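Local coordinates for p800 reaction center core protein (Heliobacterium modesticaldum, PDB 5V8K) that forms the core of a homodimeric photosynthetic reaction center in the membrane, carrying bacteriochlorophyll g pigments and binding a [4Fe-4S] cluster, at residues 200-205 against 283-288. Numbering follows the deposited sequence.
Sequences WEAVLS and AHFMLR. With GBF (Bacteriochlorophyll g), chain F.
E201 reaches from the start of helix 200-224 to H284 and R288 on helix 258-291, a worked example of how a buried carboxylate is paid for inside a membrane protein. The two short segments run nearly antiparallel, at 156°. E201 CB lies in the guanidinium plane of R288, 3.3 Å from its NH2, and also over one face of the W200 indole, toward the rim; the opposite face carries the bacteriochlorophyll g atom CBC. CG stands anti to the backbone N (chi1 -164°), and the extended chain beyond it carries CD to the edge of the H284 imidazole. OE1 then accepts three bonds. R288 grips it side-on with two nitrogens: NH2, at 2.7 Å from OE1, takes the anti lone pair, while NE meets OE1 nearly in line with the C-O bond. The syn lone pair of OE1 receives H284 ND1 at 2.8 Å. OE2 has a weak bond from the same ND1 and a further hydrogen bond from H281. A glutamine here would probably leave R288 with D199 but no carboxylate across the helix pair, and weaken the hold on H284. Beside this polar cluster, A202 CB sits over the centre of the F285 ring in a CH-pi contact. The guanidinium, which also bridges to D199, probably stabilises the carboxylate as an anion, so charge pairing and the A202-F285 contact together join two predicted transmembrane helices beside the pigments.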
# COMPACT_ATOMS: atom_id res chain seq x y z
N TRP A 200 -1.35 28.37 28.02
CA TRP A 200 -0.15 27.59 27.73
C TRP A 200 -0.22 26.93 26.35
O TRP A 200 0.81 26.72 25.71
CB TRP A 200 0.04 26.52 28.82
CG TRP A 200 -1.11 25.58 28.94
CD1 TRP A 200 -2.16 25.68 29.81
CD2 TRP A 200 -1.35 24.41 28.15
NE1 TRP A 200 -3.04 24.64 29.61
CE2 TRP A 200 -2.57 23.86 28.59
CE3 TRP A 200 -0.66 23.79 27.11
CZ2 TRP A 200 -3.11 22.71 28.04
CZ3 TRP A 200 -1.21 22.63 26.54
CH2 TRP A 200 -2.42 22.11 27.00
N GLU A 201 -1.41 26.57 25.88
CA GLU A 201 -1.44 25.91 24.58
C GLU A 201 -1.13 26.89 23.46
O GLU A 201 -0.58 26.50 22.43
CB GLU A 201 -2.78 25.21 24.36
CG GLU A 201 -2.73 24.19 23.22
CD GLU A 201 -3.92 23.25 23.12
OE1 GLU A 201 -5.02 23.61 23.61
OE2 GLU A 201 -3.76 22.15 22.52
N ALA A 202 -1.42 28.18 23.63
CA ALA A 202 -1.07 29.13 22.58
C ALA A 202 0.44 29.27 22.48
O ALA A 202 1.00 29.23 21.37
CB ALA A 202 -1.73 30.49 22.80
N VAL A 203 1.11 29.46 23.62
CA VAL A 203 2.58 29.51 23.65
C VAL A 203 3.17 28.23 23.06
O VAL A 203 4.05 28.27 22.20
CB VAL A 203 3.08 29.74 25.08
CG1 VAL A 203 4.62 29.68 25.14
CG2 VAL A 203 2.60 31.13 25.56
N LEU A 204 2.66 27.09 23.49
CA LEU A 204 3.19 25.82 23.03
C LEU A 204 3.07 25.71 21.52
O LEU A 204 4.03 25.30 20.84
CB LEU A 204 2.46 24.68 23.72
CG LEU A 204 2.76 23.31 23.12
CD1 LEU A 204 4.22 22.97 23.28
CD2 LEU A 204 1.91 22.25 23.76
N SER A 205 1.91 26.09 20.97
CA SER A 205 1.69 26.02 19.54
C SER A 205 2.72 26.84 18.79
O SER A 205 3.32 26.37 17.81
CB SER A 205 0.28 26.51 19.21
OG SER A 205 0.11 26.66 17.80
N ALA A 283 -4.89 25.29 16.61
CA ALA A 283 -6.28 25.06 16.25
C ALA A 283 -7.08 24.56 17.45
O ALA A 283 -8.23 24.95 17.64
CB ALA A 283 -6.35 24.04 15.10
N HIS A 284 -6.50 23.67 18.24
CA HIS A 284 -7.19 23.18 19.42
C HIS A 284 -7.41 24.30 20.43
O HIS A 284 -8.46 24.38 21.07
CB HIS A 284 -6.42 22.02 20.06
CG HIS A 284 -7.11 21.46 21.25
ND1 HIS A 284 -6.66 21.66 22.53
CD2 HIS A 284 -8.27 20.76 21.35
CE1 HIS A 284 -7.50 21.10 23.38
NE2 HIS A 284 -8.49 20.55 22.69
N PHE A 285 -6.42 25.17 20.59
CA PHE A 285 -6.61 26.35 21.43
C PHE A 285 -7.75 27.22 20.91
O PHE A 285 -8.63 27.64 21.67
CB PHE A 285 -5.29 27.13 21.53
CG PHE A 285 -5.46 28.60 21.89
CD1 PHE A 285 -5.69 29.00 23.20
CD2 PHE A 285 -5.36 29.57 20.91
CE1 PHE A 285 -5.85 30.37 23.51
CE2 PHE A 285 -5.50 30.92 21.21
CZ PHE A 285 -5.75 31.32 22.50
N MET A 286 -7.77 27.47 19.60
CA MET A 286 -8.86 28.28 19.04
C MET A 286 -10.20 27.63 19.27
O MET A 286 -11.19 28.30 19.59
CB MET A 286 -8.65 28.50 17.54
CG MET A 286 -7.45 29.34 17.24
SD MET A 286 -6.92 28.96 15.58
CE MET A 286 -6.44 30.55 15.06
N LEU A 287 -10.27 26.31 19.11
CA LEU A 287 -11.53 25.61 19.28
C LEU A 287 -12.02 25.72 20.71
O LEU A 287 -13.22 25.87 20.95
CB LEU A 287 -11.35 24.16 18.85
CG LEU A 287 -12.61 23.33 18.78
CD1 LEU A 287 -13.58 23.91 17.70
CD2 LEU A 287 -12.27 21.86 18.45
N ARG A 288 -11.10 25.68 21.69
CA ARG A 288 -11.50 25.88 23.08
C ARG A 288 -12.00 27.31 23.30
O ARG A 288 -12.95 27.53 24.06
CB ARG A 288 -10.36 25.55 24.04
CG ARG A 288 -10.08 24.05 24.09
CD ARG A 288 -9.13 23.67 25.22
NE ARG A 288 -7.75 24.13 25.00
CZ ARG A 288 -7.18 25.16 25.63
NH1 ARG A 288 -7.85 25.85 26.54
NH2 ARG A 288 -5.93 25.49 25.36
MG GBF F . 6.20 21.07 28.09
CHA GBF F . 7.77 23.26 25.80
CHB GBF F . 8.65 18.93 27.59
CHC GBF F . 3.98 18.75 29.31
CHD GBF F . 3.65 23.52 28.38
NA GBF F . 7.88 21.09 26.99
C1A GBF F . 8.40 21.93 26.07
C2A GBF F . 9.89 21.76 25.75
C3A GBF F . 10.12 20.35 26.30
C4A GBF F . 8.80 20.11 26.99
CMA GBF F . 10.39 19.32 25.20
CAA GBF F . 10.94 22.73 26.29
CBA GBF F . 10.87 22.89 27.81
CGA GBF F . 11.29 24.29 28.21
O1A GBF F . 12.45 24.55 28.50
O2A GBF F . 10.25 25.22 28.57
NB GBF F . 6.30 19.08 28.38
C1B GBF F . 7.43 18.37 28.19
C2B GBF F . 7.18 17.06 28.51
C3B GBF F . 5.89 17.02 28.97
C4B GBF F . 5.35 18.32 28.92
CMB GBF F . 8.16 15.91 28.42
CAB GBF F . 5.36 15.72 29.39
CBB GBF F . 4.11 15.37 29.56
NC GBF F . 4.23 21.12 28.65
C1C GBF F . 3.54 20.15 29.22
C2C GBF F . 2.19 20.28 29.82
C3C GBF F . 2.27 21.72 29.53
C4C GBF F . 3.40 22.15 28.85
CMC GBF F . 1.15 19.58 28.94
CAC GBF F . 1.20 22.68 29.91
CBC GBF F . -0.06 22.27 30.66
ND GBF F . 5.71 22.89 27.34
C1D GBF F . 4.78 23.83 27.49
C2D GBF F . 4.87 25.25 26.71
C3D GBF F . 6.07 24.82 26.13
C4D GBF F . 6.57 23.52 26.46
CMD GBF F . 4.04 26.50 26.62
CAD GBF F . 7.00 25.36 25.11
OBD GBF F . 7.14 26.50 24.55
CBD GBF F . 8.20 24.49 25.09
CGD GBF F . 8.62 24.18 23.68
O1D GBF F . 9.57 24.68 23.13
O2D GBF F . 7.85 23.26 22.91
CED GBF F . 8.09 23.18 21.51
C1 GBF F . 10.56 26.57 28.95
C2 GBF F . 9.42 27.05 29.79
C3 GBF F . 8.20 27.24 29.29
C4 GBF F . 7.92 27.03 27.82
C5 GBF F . 7.10 27.71 30.21